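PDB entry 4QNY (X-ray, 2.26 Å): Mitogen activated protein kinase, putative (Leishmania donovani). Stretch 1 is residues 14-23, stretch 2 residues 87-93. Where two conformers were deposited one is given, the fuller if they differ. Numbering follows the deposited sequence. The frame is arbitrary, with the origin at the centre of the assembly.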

# COMPACT_ATOMS: atom_id res chain seq x y z
N GLU A 14 14.25 17.81 -18.26
CA GLU A 14 13.75 16.53 -18.75
C GLU A 14 12.24 16.55 -18.94
O GLU A 14 11.72 16.06 -19.94
CB GLU A 14 14.15 15.41 -17.79
CG GLU A 14 14.03 14.01 -18.38
CD GLU A 14 14.39 12.93 -17.37
OE1 GLU A 14 13.76 12.89 -16.29
OE2 GLU A 14 15.31 12.13 -17.65
N VAL A 15 11.53 17.13 -17.97
CA VAL A 15 10.08 17.23 -18.02
C VAL A 15 9.62 18.16 -19.14
O VAL A 15 8.64 17.89 -19.83
CB VAL A 15 9.50 17.70 -16.67
CG1 VAL A 15 8.04 18.11 -16.80
CG2 VAL A 15 9.67 16.62 -15.61
N CYS A 16 10.34 19.27 -19.32
CA CYS A 16 10.01 20.24 -20.36
C CYS A 16 10.07 19.63 -21.76
O CYS A 16 9.33 20.04 -22.65
CB CYS A 16 10.94 21.45 -20.27
SG CYS A 16 10.63 22.55 -18.87
N ARG A 17 10.95 18.64 -21.94
CA ARG A 17 11.06 17.95 -23.22
C ARG A 17 9.89 16.98 -23.42
O ARG A 17 9.69 16.45 -24.51
CB ARG A 17 12.39 17.21 -23.32
CG ARG A 17 13.59 18.13 -23.50
CD ARG A 17 14.85 17.35 -23.86
NE ARG A 17 15.38 16.59 -22.72
CZ ARG A 17 16.29 17.07 -21.87
NH1 ARG A 17 16.77 18.30 -22.03
NH2 ARG A 17 16.72 16.32 -20.87
N LEU A 18 9.13 16.76 -22.36
CA LEU A 18 7.92 15.94 -22.44
C LEU A 18 6.69 16.83 -22.51
O LEU A 18 5.87 16.71 -23.43
CB LEU A 18 7.83 15.00 -21.23
CG LEU A 18 8.98 14.01 -21.06
CD1 LEU A 18 8.82 13.24 -19.75
CD2 LEU A 18 9.04 13.05 -22.24
N ASP A 19 6.56 17.72 -21.53
CA ASP A 19 5.44 18.66 -21.49
C ASP A 19 5.86 19.91 -20.73
O ASP A 19 6.30 19.84 -19.58
CB ASP A 19 4.22 18.01 -20.84
CG ASP A 19 2.92 18.71 -21.21
OD1 ASP A 19 2.93 19.94 -21.41
OD2 ASP A 19 1.88 18.02 -21.32
N ASP A 20 5.70 21.07 -21.37
CA ASP A 20 6.14 22.34 -20.81
C ASP A 20 5.23 22.81 -19.67
O ASP A 20 5.54 23.80 -18.99
CB ASP A 20 6.20 23.41 -21.90
CG ASP A 20 7.45 24.26 -21.83
OD1 ASP A 20 8.47 23.76 -21.30
OD2 ASP A 20 7.41 25.41 -22.29
N ARG A 21 4.13 22.09 -19.46
CA ARG A 21 3.14 22.45 -18.45
C ARG A 21 3.69 22.55 -17.03
O ARG A 21 3.40 23.50 -16.31
CB ARG A 21 1.99 21.44 -18.47
CG ARG A 21 0.95 21.69 -19.56
CD ARG A 21 -0.01 20.51 -19.72
NE ARG A 21 -0.81 20.27 -18.52
CZ ARG A 21 -2.01 19.68 -18.54
NH1 ARG A 21 -2.54 19.28 -19.69
NH2 ARG A 21 -2.67 19.49 -17.41
N TYR A 22 4.49 21.56 -16.65
CA TYR A 22 4.81 21.35 -15.24
C TYR A 22 6.07 22.07 -14.76
O TYR A 22 7.15 21.91 -15.32
CB TYR A 22 4.94 19.85 -14.97
CG TYR A 22 3.71 19.07 -15.40
CD1 TYR A 22 2.57 19.07 -14.61
CD2 TYR A 22 3.69 18.37 -16.59
CE1 TYR A 22 1.44 18.37 -14.99
CE2 TYR A 22 2.56 17.67 -16.98
CZ TYR A 22 1.44 17.67 -16.18
OH TYR A 22 0.32 16.98 -16.56
N LEU A 23 5.90 22.87 -13.71
CA LEU A 23 7.00 23.56 -13.05
C LEU A 23 7.35 22.82 -11.76
O LEU A 23 6.51 22.67 -10.87
CB LEU A 23 6.63 25.03 -12.76
CG LEU A 23 7.62 26.04 -12.16
CD1 LEU A 23 7.02 27.44 -12.24
CD2 LEU A 23 8.01 25.76 -10.71
N ARG A 87 -3.60 12.05 -13.29
CA ARG A 87 -3.82 13.26 -14.07
C ARG A 87 -3.19 13.18 -15.46
O ARG A 87 -3.75 13.71 -16.42
CB ARG A 87 -3.29 14.49 -13.33
CG ARG A 87 -4.37 15.36 -12.71
CD ARG A 87 -4.00 16.83 -12.76
NE ARG A 87 -5.12 17.70 -12.39
CZ ARG A 87 -5.13 19.02 -12.53
NH1 ARG A 87 -4.07 19.64 -13.04
NH2 ARG A 87 -6.19 19.72 -12.16
N ASN A 88 -2.04 12.53 -15.57
CA ASN A 88 -1.34 12.46 -16.85
C ASN A 88 -0.26 11.37 -16.89
O ASN A 88 0.20 10.89 -15.86
CB ASN A 88 -0.70 13.81 -17.17
CG ASN A 88 -0.63 14.08 -18.66
OD1 ASN A 88 -0.58 13.16 -19.47
ND2 ASN A 88 -0.63 15.36 -19.03
N ILE A 89 0.12 10.99 -18.11
CA ILE A 89 1.22 10.05 -18.33
C ILE A 89 2.19 10.63 -19.37
O ILE A 89 1.89 10.65 -20.56
CB ILE A 89 0.73 8.68 -18.81
CG1 ILE A 89 -0.29 8.09 -17.83
CG2 ILE A 89 1.90 7.72 -19.00
CD1 ILE A 89 0.30 7.71 -16.49
N LEU A 90 3.34 11.10 -18.91
CA LEU A 90 4.32 11.72 -19.79
C LEU A 90 5.35 10.72 -20.30
O LEU A 90 6.13 10.17 -19.53
CB LEU A 90 5.03 12.87 -19.07
CG LEU A 90 4.13 13.94 -18.45
CD1 LEU A 90 4.97 15.04 -17.81
CD2 LEU A 90 3.18 14.52 -19.49
N THR A 91 5.34 10.49 -21.61
CA THR A 91 6.26 9.55 -22.24
C THR A 91 7.02 10.20 -23.39
O THR A 91 6.49 11.07 -24.08
CB THR A 91 5.50 8.32 -22.77
OG1 THR A 91 4.41 8.77 -23.58
CG2 THR A 91 4.95 7.49 -21.62
N PRO A 92 8.28 9.78 -23.60
CA PRO A 92 9.09 10.30 -24.71
C PRO A 92 8.53 9.88 -26.07
O PRO A 92 8.16 8.72 -26.25
CB PRO A 92 10.47 9.66 -24.48
CG PRO A 92 10.47 9.27 -23.03
CD PRO A 92 9.06 8.89 -22.72
N GLU A 93 8.47 10.82 -27.00
CA GLU A 93 7.93 10.55 -28.33
C GLU A 93 8.82 9.60 -29.12
O GLU A 93 8.33 8.82 -29.94
CB GLU A 93 7.74 11.86 -29.11
O HOH W 1 -3.87 16.91 -17.35

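This is a small, mainly apolar contact in which leucine side chains from a helix-to-strand connection and from the end of a strand pack together, with a single direct hydrogen bond, from N88 to Y22, at its polar side. The two stretches bury 378 Å² between them, both sides summed, and the residues that touch lie at least 66 positions apart in sequence, so the contact is a tertiary one.

L90 and L18 contribute the largest covered areas, 93 and 81 Å², and their CA atoms, 6.1 Å apart, are the nearest CA pair across the stretches. Both CA-to-CB bonds point toward the opposing stretch, and both side chains adopt the m, t rotamer. CD1 of L18 lies 3.9 Å from CB of L90, while its CD2 reaches further along the chain, 3.6 Å from N of P92 and 4.1 Å from CG of the same proline. The two methyls of L18 thus rest on successive parts of stretch 2. Both methyls of L90 lie in the pocket between the Y22 ring and CB of D19: CD1 is 3.7 Å from CE2 of Y22 and 4.5 Å from CG1 of V15, and CD2 is 3.9 Å from CB of D19. CD1 of L90 approaches the Y22 ring obliquely. I89, between N88 and L90, points away and has no area covered, as expected from the alternation of side chains along a strand.

The Y22 ring serves both parts of the contact. Its ring carbons meet L90, and its hydroxyl accepts a hydrogen bond from N88, with ND2 to OH at 3.1 Å and an N-H...acceptor angle of 145°. ND2 lies near the ring plane, so the amide meets the tyrosine at its edge. The other end of the amide turns back on its own strand: OD1 of N88 accepts a weak bond from N of I89 at 2.7 Å, with an angle of 129°.

R21 adds a looser polar fringe. ND2 of N88 lies over one face of its guanidinium, 4.4 Å from NH1. NH2 of R21 comes within 4.6 Å of NH1 of R87, a pairing of like charges, and water 1 connects the same residues by two weak hydrogen bonds, accepting from NH2 of R21 at 2.8 Å and donating to O of R87 at 3.3 Å.

Stretch 1 also carries local bonds. N of L18 and N of D19 both donate to O of V15, at 2.8 and 2.7 Å, and OD1 of D19 accepts from N of R21 at 3.1 Å and 157°, a bond within the turn that leads into Y22.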